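Local coordinates for Kit ligand (Mus musculus, PDB 2O27), which binds and dimerises the receptor tyrosine kinase KIT as a non-covalent homodimer, thereby triggering receptor autophosphorylation and signals for cell survival, proliferation, haematopoiesis and melanogenesis, at residues A[15-20]-A[67-71]; A[24-30]-A[104-110]; A[36-41]-A[134-138]; A[43-48]-A[84-89]; A[50-54]-A[113-117]. The contacts are given in a common frame with arbitrary orientation. Residue numbers count along the deposited sequence, not the author numbering.

Contact 1 (A[15-20]-A[67-71]); sequences KLVANL and GLSNY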
# COMPACT_ATOMS: atom_id res chain seq x y z
N LYS A 15 -12.14 -6.19 0.67
CA LYS A 15 -10.93 -6.99 0.64
C LYS A 15 -9.76 -6.09 0.21
O LYS A 15 -8.66 -6.18 0.76
CB LYS A 15 -11.11 -8.17 -0.32
CG LYS A 15 -10.14 -9.34 -0.11
CD LYS A 15 -8.90 -9.24 -1.01
CE LYS A 15 -7.92 -10.41 -0.79
NZ LYS A 15 -8.52 -11.75 -1.04
N LEU A 16 -10.01 -5.22 -0.77
CA LEU A 16 -9.00 -4.31 -1.29
C LEU A 16 -8.52 -3.39 -0.18
O LEU A 16 -7.32 -3.26 0.06
CB LEU A 16 -9.59 -3.44 -2.41
CG LEU A 16 -8.73 -2.98 -3.58
CD1 LEU A 16 -9.02 -1.53 -3.85
CD2 LEU A 16 -7.26 -3.19 -3.32
N VAL A 17 -9.46 -2.75 0.51
CA VAL A 17 -9.11 -1.83 1.58
C VAL A 17 -8.33 -2.57 2.65
O VAL A 17 -7.42 -2.02 3.25
CB VAL A 17 -10.36 -1.17 2.21
CG1 VAL A 17 -9.98 -0.39 3.46
CG2 VAL A 17 -11.00 -0.24 1.20
N ALA A 18 -8.69 -3.84 2.86
CA ALA A 18 -8.04 -4.68 3.87
C ALA A 18 -6.64 -5.11 3.46
O ALA A 18 -5.81 -5.46 4.32
CB ALA A 18 -8.91 -5.93 4.13
N ASN A 19 -6.38 -5.08 2.15
CA ASN A 19 -5.11 -5.47 1.59
C ASN A 19 -4.25 -4.29 1.14
O ASN A 19 -3.24 -4.48 0.49
CB ASN A 19 -5.32 -6.42 0.43
CG ASN A 19 -4.40 -7.61 0.47
OD1 ASN A 19 -4.03 -8.07 1.54
ND2 ASN A 19 -4.03 -8.12 -0.69
N LEU A 20 -4.69 -3.07 1.47
CA LEU A 20 -3.97 -1.84 1.17
C LEU A 20 -3.49 -1.30 2.51
O LEU A 20 -4.17 -1.47 3.51
CB LEU A 20 -4.89 -0.81 0.52
CG LEU A 20 -5.10 -0.98 -1.00
CD1 LEU A 20 -6.04 0.09 -1.53
CD2 LEU A 20 -3.70 -0.90 -1.68
N GLY A 67 -5.34 -15.43 -6.57
CA GLY A 67 -5.51 -14.94 -5.21
C GLY A 67 -6.21 -13.60 -5.04
O GLY A 67 -6.03 -12.95 -4.01
N LEU A 68 -7.02 -13.20 -6.01
CA LEU A 68 -7.73 -11.92 -5.91
C LEU A 68 -6.72 -10.87 -5.49
O LEU A 68 -6.65 -10.48 -4.33
CB LEU A 68 -8.83 -12.02 -4.84
CG LEU A 68 -10.27 -11.73 -5.25
CD1 LEU A 68 -11.15 -11.80 -4.01
CD2 LEU A 68 -10.37 -10.37 -5.89
N SER A 69 -5.92 -10.42 -6.44
CA SER A 69 -4.91 -9.43 -6.18
C SER A 69 -5.46 -8.02 -6.22
O SER A 69 -6.54 -7.78 -6.74
CB SER A 69 -3.79 -9.56 -7.21
OG SER A 69 -4.24 -9.24 -8.51
N ASN A 70 -4.70 -7.09 -5.66
CA ASN A 70 -5.10 -5.70 -5.66
C ASN A 70 -5.18 -5.23 -7.11
O ASN A 70 -6.10 -4.50 -7.48
CB ASN A 70 -4.09 -4.86 -4.86
CG ASN A 70 -4.15 -5.16 -3.37
OD1 ASN A 70 -4.98 -5.95 -2.92
ND2 ASN A 70 -3.27 -4.53 -2.60
N TYR A 71 -4.22 -5.66 -7.93
CA TYR A 71 -4.20 -5.25 -9.33
C TYR A 71 -5.53 -5.59 -10.00
O TYR A 71 -6.13 -4.73 -10.64
CB TYR A 71 -3.05 -5.94 -10.12
CG TYR A 71 -2.95 -5.48 -11.56
CD1 TYR A 71 -2.08 -4.46 -11.93
CD2 TYR A 71 -3.76 -6.04 -12.55
CE1 TYR A 71 -2.02 -3.98 -13.25
CE2 TYR A 71 -3.71 -5.57 -13.88
CZ TYR A 71 -2.83 -4.54 -14.21
OH TYR A 71 -2.73 -4.06 -15.49

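Contact 2 (A[24-30]-A[104-110]); sequences YMITLNY and ETRSFTP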
# COMPACT_ATOMS: atom_id res chain seq x y z
N TYR A 24 -1.38 4.42 3.55
CA TYR A 24 -1.04 4.73 2.16
C TYR A 24 -1.97 5.88 1.73
O TYR A 24 -3.17 5.76 1.83
CB TYR A 24 -1.31 3.51 1.28
CG TYR A 24 -0.91 3.70 -0.17
CD1 TYR A 24 0.40 4.01 -0.50
CD2 TYR A 24 -1.83 3.54 -1.20
CE1 TYR A 24 0.79 4.17 -1.81
CE2 TYR A 24 -1.44 3.68 -2.54
CZ TYR A 24 -0.13 4.00 -2.83
OH TYR A 24 0.29 4.13 -4.13
N MET A 25 -1.40 6.97 1.21
CA MET A 25 -2.18 8.12 0.77
C MET A 25 -2.55 8.05 -0.72
O MET A 25 -1.68 7.97 -1.61
CB MET A 25 -1.43 9.43 1.06
CG MET A 25 -1.27 9.79 2.54
SD MET A 25 -2.73 9.46 3.59
CE MET A 25 -3.68 10.96 3.33
N ILE A 26 -3.85 8.06 -1.01
CA ILE A 26 -4.27 8.00 -2.39
C ILE A 26 -4.71 9.39 -2.81
O ILE A 26 -5.65 9.95 -2.25
CB ILE A 26 -5.42 7.02 -2.60
CG1 ILE A 26 -4.97 5.60 -2.23
CG2 ILE A 26 -5.91 7.11 -4.05
CD1 ILE A 26 -6.10 4.64 -2.09
N THR A 27 -4.01 9.92 -3.81
CA THR A 27 -4.28 11.25 -4.34
C THR A 27 -5.51 11.33 -5.23
O THR A 27 -5.66 10.57 -6.18
CB THR A 27 -3.07 11.76 -5.13
OG1 THR A 27 -1.95 11.89 -4.24
CG2 THR A 27 -3.36 13.14 -5.73
N LEU A 28 -6.38 12.29 -4.93
CA LEU A 28 -7.62 12.54 -5.67
C LEU A 28 -7.90 14.05 -5.78
O LEU A 28 -7.81 14.79 -4.79
CB LEU A 28 -8.78 11.84 -4.95
CG LEU A 28 -10.22 12.05 -5.43
CD1 LEU A 28 -10.44 11.43 -6.82
CD2 LEU A 28 -11.17 11.43 -4.41
N ASN A 29 -8.20 14.51 -6.98
CA ASN A 29 -8.54 15.92 -7.19
C ASN A 29 -10.02 15.90 -6.85
O ASN A 29 -10.87 15.50 -7.65
CB ASN A 29 -8.28 16.32 -8.64
CG ASN A 29 -6.82 16.12 -9.03
OD1 ASN A 29 -5.92 16.46 -8.26
ND2 ASN A 29 -6.59 15.58 -10.20
N TYR A 30 -10.29 16.27 -5.61
CA TYR A 30 -11.62 16.25 -5.03
C TYR A 30 -12.44 17.42 -5.55
O TYR A 30 -11.97 18.56 -5.58
CB TYR A 30 -11.47 16.30 -3.51
CG TYR A 30 -12.74 16.10 -2.72
CD1 TYR A 30 -13.26 14.82 -2.51
CD2 TYR A 30 -13.43 17.19 -2.18
CE1 TYR A 30 -14.43 14.63 -1.78
CE2 TYR A 30 -14.60 17.01 -1.44
CZ TYR A 30 -15.09 15.73 -1.25
OH TYR A 30 -16.23 15.56 -0.51
N GLU A 104 -9.91 20.17 -5.77
CA GLU A 104 -8.89 20.29 -4.74
C GLU A 104 -8.06 19.02 -4.61
O GLU A 104 -8.53 18.00 -4.12
CB GLU A 104 -9.55 20.63 -3.39
CG GLU A 104 -8.57 20.82 -2.24
CD GLU A 104 -9.26 21.24 -0.95
OE1 GLU A 104 -10.18 20.52 -0.51
OE2 GLU A 104 -8.87 22.28 -0.38
N THR A 105 -6.81 19.09 -5.06
CA THR A 105 -5.89 17.96 -4.99
C THR A 105 -5.62 17.62 -3.53
O THR A 105 -4.95 18.38 -2.84
CB THR A 105 -4.57 18.30 -5.65
OG1 THR A 105 -4.82 18.91 -6.91
CG2 THR A 105 -3.73 17.04 -5.84
N ARG A 106 -6.14 16.47 -3.08
CA ARG A 106 -5.95 16.02 -1.71
C ARG A 106 -5.49 14.56 -1.66
O ARG A 106 -5.45 13.86 -2.69
CB ARG A 106 -7.26 16.17 -0.93
CG ARG A 106 -7.86 17.57 -0.99
CD ARG A 106 -8.64 17.94 0.26
NE ARG A 106 -9.83 17.12 0.48
CZ ARG A 106 -10.61 17.22 1.55
NH1 ARG A 106 -10.32 18.11 2.50
NH2 ARG A 106 -11.67 16.44 1.69
N SER A 107 -5.12 14.11 -0.48
CA SER A 107 -4.70 12.73 -0.35
C SER A 107 -5.64 12.11 0.65
O SER A 107 -6.03 12.74 1.62
CB SER A 107 -3.25 12.63 0.12
OG SER A 107 -3.05 13.27 1.36
N PHE A 108 -6.04 10.88 0.36
CA PHE A 108 -6.96 10.18 1.22
C PHE A 108 -6.46 8.80 1.53
O PHE A 108 -5.70 8.20 0.78
CB PHE A 108 -8.33 10.04 0.55
CG PHE A 108 -8.99 11.36 0.24
CD1 PHE A 108 -8.70 12.05 -0.92
CD2 PHE A 108 -9.90 11.92 1.13
CE1 PHE A 108 -9.32 13.29 -1.18
CE2 PHE A 108 -10.51 13.16 0.87
CZ PHE A 108 -10.22 13.84 -0.28
N THR A 109 -6.92 8.29 2.67
CA THR A 109 -6.58 6.95 3.09
C THR A 109 -7.42 6.04 2.19
O THR A 109 -8.41 6.48 1.60
CB THR A 109 -6.99 6.75 4.56
OG1 THR A 109 -6.28 5.63 5.09
CG2 THR A 109 -8.47 6.47 4.67
N PRO A 110 -7.06 4.75 2.09
CA PRO A 110 -7.86 3.88 1.24
C PRO A 110 -9.34 3.79 1.65
O PRO A 110 -10.21 3.77 0.79
CB PRO A 110 -7.12 2.54 1.34
CG PRO A 110 -5.65 3.01 1.50
CD PRO A 110 -5.83 4.07 2.55

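Contact 3 (A[36-41]-A[134-138]); sequences VLPSHC and SDCVL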
# COMPACT_ATOMS: atom_id res chain seq x y z
N VAL A 36 -22.40 18.12 -0.30
CA VAL A 36 -23.62 18.89 -0.06
C VAL A 36 -24.42 19.22 -1.32
O VAL A 36 -25.65 19.19 -1.33
CB VAL A 36 -23.31 20.24 0.66
CG1 VAL A 36 -22.62 19.97 1.99
CG2 VAL A 36 -22.43 21.11 -0.20
N LEU A 37 -23.71 19.52 -2.40
CA LEU A 37 -24.35 19.89 -3.66
C LEU A 37 -25.16 18.80 -4.31
O LEU A 37 -24.92 17.60 -4.11
CB LEU A 37 -23.28 20.38 -4.63
CG LEU A 37 -23.33 21.77 -5.26
CD1 LEU A 37 -23.92 22.81 -4.31
CD2 LEU A 37 -21.89 22.13 -5.65
N PRO A 38 -26.18 19.19 -5.08
CA PRO A 38 -26.95 18.13 -5.73
C PRO A 38 -26.07 17.42 -6.77
O PRO A 38 -25.31 18.04 -7.51
CB PRO A 38 -28.15 18.88 -6.33
CG PRO A 38 -27.73 20.35 -6.31
CD PRO A 38 -26.92 20.46 -5.07
N SER A 39 -26.19 16.10 -6.78
CA SER A 39 -25.43 15.20 -7.65
C SER A 39 -25.12 15.67 -9.08
O SER A 39 -23.96 15.59 -9.51
CB SER A 39 -26.13 13.84 -7.67
OG SER A 39 -26.11 13.27 -8.95
N HIS A 40 -26.12 16.16 -9.80
CA HIS A 40 -25.88 16.60 -11.19
C HIS A 40 -24.83 17.70 -11.27
O HIS A 40 -24.35 18.02 -12.36
CB HIS A 40 -27.17 17.13 -11.83
CG HIS A 40 -27.52 18.52 -11.39
ND1 HIS A 40 -28.30 18.78 -10.29
CD2 HIS A 40 -27.12 19.72 -11.87
CE1 HIS A 40 -28.37 20.08 -10.10
NE2 HIS A 40 -27.66 20.68 -11.05
N CYS A 41 -24.49 18.29 -10.13
CA CYS A 41 -23.49 19.35 -10.09
C CYS A 41 -22.06 18.81 -10.05
O CYS A 41 -21.14 19.48 -10.51
CB CYS A 41 -23.67 20.22 -8.84
SG CYS A 41 -25.21 21.19 -8.75
N SER A 134 -33.01 23.70 -8.27
CA SER A 134 -31.81 23.87 -7.46
C SER A 134 -30.56 23.89 -8.34
O SER A 134 -30.29 22.92 -9.05
CB SER A 134 -31.70 22.74 -6.43
OG SER A 134 -31.74 21.47 -7.04
N ASP A 135 -29.81 24.99 -8.30
CA ASP A 135 -28.60 25.11 -9.10
C ASP A 135 -27.34 25.12 -8.21
O ASP A 135 -27.39 25.48 -7.03
CB ASP A 135 -28.67 26.35 -10.02
CG ASP A 135 -27.93 27.54 -9.47
OD1 ASP A 135 -28.17 27.92 -8.31
OD2 ASP A 135 -27.10 28.11 -10.22
N CYS A 136 -26.23 24.72 -8.80
CA CYS A 136 -24.94 24.59 -8.12
C CYS A 136 -24.30 25.84 -7.57
O CYS A 136 -23.51 26.49 -8.25
CB CYS A 136 -23.97 23.92 -9.07
SG CYS A 136 -24.82 22.67 -10.08
N VAL A 137 -24.62 26.17 -6.33
CA VAL A 137 -24.05 27.34 -5.69
C VAL A 137 -23.32 26.93 -4.42
O VAL A 137 -23.80 26.11 -3.65
CB VAL A 137 -25.13 28.37 -5.32
CG1 VAL A 137 -24.49 29.59 -4.67
CG2 VAL A 137 -25.90 28.77 -6.56
N LEU A 138 -22.15 27.52 -4.20
CA LEU A 138 -21.35 27.25 -3.01
C LEU A 138 -20.78 28.56 -2.52
O LEU A 138 -20.51 29.46 -3.32
CB LEU A 138 -20.22 26.27 -3.34
CG LEU A 138 -20.62 24.83 -3.63
CD1 LEU A 138 -19.40 24.04 -4.03
CD2 LEU A 138 -21.27 24.21 -2.41

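Contact 4 (A[43-48]-A[84-89]); sequences LRDMVI and LVLCME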
# COMPACT_ATOMS: atom_id res chain seq x y z
N LEU A 43 -21.22 14.86 -10.12
CA LEU A 43 -20.98 13.49 -10.55
C LEU A 43 -20.04 13.28 -11.73
O LEU A 43 -19.09 12.50 -11.63
CB LEU A 43 -22.29 12.77 -10.86
CG LEU A 43 -22.49 11.43 -10.14
CD1 LEU A 43 -23.35 10.53 -11.00
CD2 LEU A 43 -21.16 10.77 -9.84
N ARG A 44 -20.32 13.95 -12.84
CA ARG A 44 -19.50 13.81 -14.03
C ARG A 44 -18.02 14.08 -13.76
O ARG A 44 -17.14 13.30 -14.15
CB ARG A 44 -20.02 14.73 -15.14
CG ARG A 44 -19.29 14.60 -16.46
CD ARG A 44 -18.37 15.79 -16.64
NE ARG A 44 -17.63 15.81 -17.91
CZ ARG A 44 -16.72 16.73 -18.19
NH1 ARG A 44 -16.45 17.67 -17.30
NH2 ARG A 44 -16.04 16.70 -19.33
N ASP A 45 -17.75 15.21 -13.11
CA ASP A 45 -16.39 15.56 -12.80
C ASP A 45 -15.78 14.55 -11.83
O ASP A 45 -14.65 14.12 -12.03
CB ASP A 45 -16.31 16.96 -12.19
CG ASP A 45 -16.58 18.05 -13.20
OD1 ASP A 45 -16.13 17.91 -14.34
OD2 ASP A 45 -17.21 19.05 -12.85
N MET A 46 -16.53 14.16 -10.81
CA MET A 46 -16.01 13.21 -9.83
C MET A 46 -15.69 11.84 -10.41
O MET A 46 -14.71 11.19 -10.02
CB MET A 46 -16.98 13.04 -8.66
CG MET A 46 -16.65 13.92 -7.45
SD MET A 46 -14.99 13.60 -6.75
CE MET A 46 -15.10 11.87 -6.46
N VAL A 47 -16.53 11.40 -11.34
CA VAL A 47 -16.32 10.11 -11.98
C VAL A 47 -15.04 10.22 -12.81
O VAL A 47 -14.25 9.29 -12.88
CB VAL A 47 -17.56 9.73 -12.83
CG1 VAL A 47 -17.51 10.37 -14.20
CG2 VAL A 47 -17.71 8.25 -12.88
N ILE A 48 -14.81 11.38 -13.42
CA ILE A 48 -13.61 11.57 -14.22
C ILE A 48 -12.38 11.54 -13.29
O ILE A 48 -11.37 10.91 -13.60
CB ILE A 48 -13.67 12.90 -15.03
CG1 ILE A 48 -14.59 12.72 -16.24
CG2 ILE A 48 -12.29 13.33 -15.48
CD1 ILE A 48 -14.84 14.05 -17.05
N LEU A 84 -18.89 4.29 -16.44
CA LEU A 84 -19.57 5.43 -15.83
C LEU A 84 -19.17 6.74 -16.49
O LEU A 84 -20.01 7.63 -16.66
CB LEU A 84 -19.31 5.50 -14.32
CG LEU A 84 -19.91 4.35 -13.51
CD1 LEU A 84 -19.64 4.56 -12.02
CD2 LEU A 84 -21.41 4.28 -13.75
N VAL A 85 -17.89 6.87 -16.87
CA VAL A 85 -17.43 8.10 -17.52
C VAL A 85 -18.10 8.22 -18.89
O VAL A 85 -18.54 9.31 -19.28
CB VAL A 85 -15.89 8.13 -17.75
CG1 VAL A 85 -15.54 9.30 -18.62
CG2 VAL A 85 -15.14 8.21 -16.42
N LEU A 86 -18.15 7.11 -19.62
CA LEU A 86 -18.78 7.08 -20.94
C LEU A 86 -20.22 7.61 -20.81
O LEU A 86 -20.65 8.54 -21.53
CB LEU A 86 -18.80 5.64 -21.46
CG LEU A 86 -18.77 5.38 -22.96
CD1 LEU A 86 -19.27 3.96 -23.22
CD2 LEU A 86 -19.61 6.41 -23.70
N CYS A 87 -20.96 7.02 -19.88
CA CYS A 87 -22.34 7.41 -19.63
C CYS A 87 -22.47 8.91 -19.32
O CYS A 87 -23.23 9.63 -19.97
CB CYS A 87 -22.89 6.57 -18.46
SG CYS A 87 -24.62 6.86 -17.96
N MET A 88 -21.71 9.41 -18.35
CA MET A 88 -21.80 10.82 -18.00
C MET A 88 -21.33 11.77 -19.10
O MET A 88 -21.89 12.84 -19.28
CB MET A 88 -21.02 11.11 -16.71
CG MET A 88 -21.58 10.42 -15.46
SD MET A 88 -23.15 11.07 -14.86
CE MET A 88 -24.34 10.04 -15.71
N GLU A 89 -20.31 11.38 -19.85
CA GLU A 89 -19.80 12.25 -20.91
C GLU A 89 -20.79 12.31 -22.07
O GLU A 89 -21.03 13.36 -22.65
CB GLU A 89 -18.44 11.74 -21.40
CG GLU A 89 -17.63 12.80 -22.10
CD GLU A 89 -17.35 13.97 -21.19
OE1 GLU A 89 -17.55 13.85 -19.97
OE2 GLU A 89 -16.91 15.02 -21.68

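Contact 5 (A[50-54]-A[113-117]); sequences LSLSL and FFSIF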
# COMPACT_ATOMS: atom_id res chain seq x y z
N LEU A 50 -12.11 10.07 -10.30
CA LEU A 50 -11.88 8.76 -9.74
C LEU A 50 -11.13 7.93 -10.77
O LEU A 50 -10.20 7.21 -10.42
CB LEU A 50 -13.21 8.09 -9.37
CG LEU A 50 -13.83 8.73 -8.13
CD1 LEU A 50 -15.30 8.26 -7.95
CD2 LEU A 50 -12.97 8.38 -6.90
N SER A 51 -11.53 8.06 -12.03
CA SER A 51 -10.91 7.34 -13.13
C SER A 51 -9.40 7.66 -13.15
O SER A 51 -8.59 6.74 -13.22
CB SER A 51 -11.57 7.76 -14.44
OG SER A 51 -10.99 7.10 -15.55
N LEU A 52 -9.04 8.94 -13.09
CA LEU A 52 -7.64 9.33 -13.06
C LEU A 52 -6.92 8.70 -11.85
O LEU A 52 -5.88 8.09 -12.02
CB LEU A 52 -7.48 10.85 -12.99
CG LEU A 52 -7.94 11.78 -14.14
CD1 LEU A 52 -7.36 13.18 -13.87
CD2 LEU A 52 -7.47 11.26 -15.50
N SER A 53 -7.49 8.84 -10.64
CA SER A 53 -6.86 8.26 -9.45
C SER A 53 -6.68 6.74 -9.57
O SER A 53 -5.66 6.21 -9.17
CB SER A 53 -7.66 8.57 -8.18
OG SER A 53 -7.55 9.94 -7.82
N LEU A 54 -7.67 6.05 -10.11
CA LEU A 54 -7.57 4.61 -10.24
C LEU A 54 -6.45 4.27 -11.22
O LEU A 54 -5.66 3.37 -10.97
CB LEU A 54 -8.92 4.01 -10.68
CG LEU A 54 -10.00 4.04 -9.57
CD1 LEU A 54 -11.40 3.65 -10.15
CD2 LEU A 54 -9.62 3.06 -8.45
N PHE A 113 -10.87 6.96 0.46
CA PHE A 113 -10.91 7.06 -0.97
C PHE A 113 -12.08 6.27 -1.51
O PHE A 113 -12.89 6.78 -2.29
CB PHE A 113 -9.64 6.51 -1.60
CG PHE A 113 -9.67 6.50 -3.08
CD1 PHE A 113 -9.46 7.67 -3.80
CD2 PHE A 113 -9.96 5.34 -3.78
CE1 PHE A 113 -9.53 7.69 -5.18
CE2 PHE A 113 -10.05 5.35 -5.15
CZ PHE A 113 -9.83 6.54 -5.86
N PHE A 114 -12.16 5.02 -1.06
CA PHE A 114 -13.20 4.13 -1.52
C PHE A 114 -14.58 4.42 -0.95
O PHE A 114 -15.57 3.85 -1.41
CB PHE A 114 -12.76 2.69 -1.29
CG PHE A 114 -11.69 2.23 -2.26
CD1 PHE A 114 -10.37 2.11 -1.85
CD2 PHE A 114 -12.00 2.01 -3.61
CE1 PHE A 114 -9.36 1.78 -2.79
CE2 PHE A 114 -11.01 1.68 -4.53
CZ PHE A 114 -9.70 1.57 -4.13
N SER A 115 -14.62 5.32 0.03
CA SER A 115 -15.88 5.76 0.62
C SER A 115 -16.44 6.79 -0.37
O SER A 115 -17.63 6.82 -0.62
CB SER A 115 -15.63 6.43 1.97
OG SER A 115 -16.81 7.06 2.45
N ILE A 116 -15.55 7.63 -0.91
CA ILE A 116 -15.90 8.64 -1.90
C ILE A 116 -16.38 7.95 -3.16
O ILE A 116 -17.29 8.41 -3.84
CB ILE A 116 -14.68 9.51 -2.30
CG1 ILE A 116 -14.06 10.16 -1.06
CG2 ILE A 116 -15.09 10.54 -3.32
CD1 ILE A 116 -15.06 10.79 -0.12
N PHE A 117 -15.71 6.84 -3.48
CA PHE A 117 -16.01 6.03 -4.65
C PHE A 117 -17.41 5.43 -4.52
O PHE A 117 -18.23 5.53 -5.43
CB PHE A 117 -14.94 4.93 -4.79
CG PHE A 117 -15.23 3.92 -5.86
CD1 PHE A 117 -14.61 4.01 -7.11
CD2 PHE A 117 -16.14 2.91 -5.64
CE1 PHE A 117 -14.91 3.10 -8.10
CE2 PHE A 117 -16.44 1.99 -6.64
CZ PHE A 117 -15.83 2.09 -7.87

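Contact 1 (A[15-20]-A[67-71])
Amide side chains are well suited to tying a helix end to a neighbouring segment, because one group offers both a donor and an acceptor, and Asn70 illustrates this. It is the residue most covered here, losing 93 Å² to segment 15-20. Its ND2 donates to the backbone oxygen of Asn19 (Asn70 ND2 to Asn19 O, 3.1 Å), while its OD1 accepts from the side chain of the same residue (Asn19 ND2 to Asn70 OD1, 3.3 Å). Asn19 follows helix 13-18, where the carbonyls are no longer taken up by the helical bonds. Leu16 CD2 lies 3.6 Å from Asn70 OD1 and Leu20 CD2 3.8 Å from Asn70 ND2, which sets the amide among aliphatic groups.

In this four-helix cytokine the contact joins the end of helix 13-18 to the start of helix 70-91, where Ser69 is the N-cap residue, and it does so at the homodimer interface: Asn19 OD1 accepts a hydrogen bond from the backbone N of Asn70 of the second subunit.

Lys15 and Leu68, covered by 55 and 45 Å², form the more open flank. The lysine side chain extends along the 67-68 backbone, with Lys15 CE 3.8 Å from Leu68 O and Lys15 NZ 3.8 Å from Leu68 CB, and its ammonium group makes a weak hydrogen bond to the backbone oxygen of Glu66 of the second subunit.

Contact 2 (A[24-30]-A[104-110])
Strands 26-30 and 104-108 run antiparallel, their axes 4.2 Å apart at closest approach and 148° between their directions. Ile26-Phe108, Leu28-Arg106 and Tyr30-Glu104 are hydrogen-bonded pairs, each closed by two backbone bonds; the shortest are Ile26 N to Phe108 O and Glu104 N to Tyr30 O, both 2.6 Å. Thr27-Ser107 and Asn29-Thr105 are the non-hydrogen-bonded pairs. On one face Leu28 CB lies 4.0 Å from Phe108 CD1 and Tyr30 CD1 3.9 Å from Phe108 CZ, the two rings meeting obliquely. It also carries a charge pair, Arg106 NE to Glu104 OE1 at 3.6 Å with the oxygen out of the guanidinium plane, and Arg106 NH2 lies over the Tyr30 ring, at most a weak cation-pi attraction. On the other, Thr105 OG1 donates to Asn29 OD1 at 3.0 Å. Just past strand 104-108, Pro110 CG lies 4.0 Å from Ile26 CD1. This is the two-stranded ribbon of short-chain four-helix cytokines. Six backbone bonds fix the register; one face mixes apolar and charged groups, the other carries hydroxyls and an amide.

Contact 3 (A[36-41]-A[134-138])
A disulfide joins segments that are far apart in sequence with a geometry that its torsions largely define. Between Cys41 and Cys136 the SG atoms are 2.0 Å apart and chi3 is -87°, close to the ±90° favoured by an unstrained S-S bond. Both cysteines use m rotamers, but Cys136 is turned to a chi1 of only -36°, and it sits at the centre of an inverse gamma turn. His40, in the p rotamer, brings its imidazole beside the bridge: His40 NE2 is 3.6 Å from Cys136 SG, which approaches the ring obliquely, and His40 CE1 is 3.6 Å from Ser134 O, near the ring plane.

In the four-helix bundle of stem cell factor this disulfide ties the loop leading into helix 43-58 to the segment that follows helix 110-124, on the surface of the subunit.

Leu37 is covered most among the residues of segment 36-41. Its chi1 of -122° and chi2 of 33° both lie between wells, and in this conformation Leu37 CD1 reaches to 3.4 Å from Val137 O while Leu37 CD2 meets Leu138 CD1 at 3.5 Å and lies 4.4 Å from Cys136 CB. Leu138, with a regular m,t side chain, also places its CD2 4.0 Å from Val36 CG2.

Contact 4 (A[43-48]-A[84-89])
Arg44 shows how one guanidinium can serve two carboxylates at the edge of a helix-helix contact. Across the contact, Arg44 NE donates to Glu89 OE1 at 2.8 Å and Arg44 NH2 to Glu89 OE2 at 3.0 Å, so both carboxylate oxygens are satisfied by a bidentate salt bridge; a further bond from Arg44 NH2 to Glu89 OE1, at 3.3 Å, is weak. On its own helix Arg44 NH1 reaches Asp45 OD1 at 3.0 Å, a weak hydrogen bond within a salt bridge, completing a three-residue network. Backbone donors are met along each helix, as in Val47 N to Leu43 O at 2.8 Å and Met88 N to Leu84 O at 3.0 Å. Below the charges the surfaces are apolar: Val47 CG2 lies 3.5 Å from Leu84 CB, Val47 CG1 3.9 Å from Val85 CG2, and Leu43 CD1 3.9 Å from Met88 SD. Cys87, bridged to Cys2, ties helix 70-91 to the N-terminus. Closely approaching helices, with axes 9.2 Å apart and 150° between their directions, are typical of an antiparallel pair in the four-helix cytokine bundle.

Contact 5 (A[50-54]-A[113-117])
The hydrophobic core of the four-helix cytokine bundle uses aromatic rings to span a gap between helices too wide for contact between small residues, and the antiparallel helices 43-58 and 110-124 offer an example, their local axes 11.8 Å apart and 143° between their directions. Phe113 comes first. With chi1 in the t well its ring extends across the gap and meets three residues of the other helix: Phe113 CE1 is 3.6 Å from Ser53 CB, Phe113 CZ 3.8 Å from Leu50 CD2, and Phe113 CE2 4.0 Å from Leu54 CD2, the last at the ring edge. Phe114 follows in the m rotamer and touches more lightly, Phe114 CE2 lying 4.4 Å from Leu54 CD2; it also packs on Leu16 and Val17 of helix 13-18 and on Leu77 of helix 70-91. Ile116 CB is directed toward segment 50-54, but the side chain then bends away. One turn after Phe113, Phe117 closes the contact, again with a t chi1: its CE1 is 4.1 Å from Leu54 CD1, while Leu50 CD1 lies 4.0 Å from the CA of Phe117. The ring also packs on Leu77 and Val81. Ser53, the polar residue among these contacts, has its hydroxyl hydrogen-bonded to the carbonyl of Thr27 on strand 26-30. With no hydrogen bond or charge between the two segments and all six touching residues buried, cohesion here rests on the hydrophobic effect and on the fit of leucines to rings.

Four of the five contacts use the helices and the two-stranded ribbon; contact 3 joins two loops. The centre of contact 5 lies about 3 Å from that of the chain, and contacts 1, 2 and 4 all touch it, their centres about 15, 9 and 12 Å away. Contacts 4 and 5 share helix 43-58, contacts 1 and 4 helix 70-91. Contacts 1 and 3, centres about 34 Å apart, mark opposite ends: one at the dimer interface, the other at the disulfide. Along the chain most pairs alternate, whereas contacts 4 and 5 fall between the two segments of contact 3, and contact 4 also between those of contact 2. This interleaving is consistent with a single compact bundle, whose dimer can present two KIT receptors to each other.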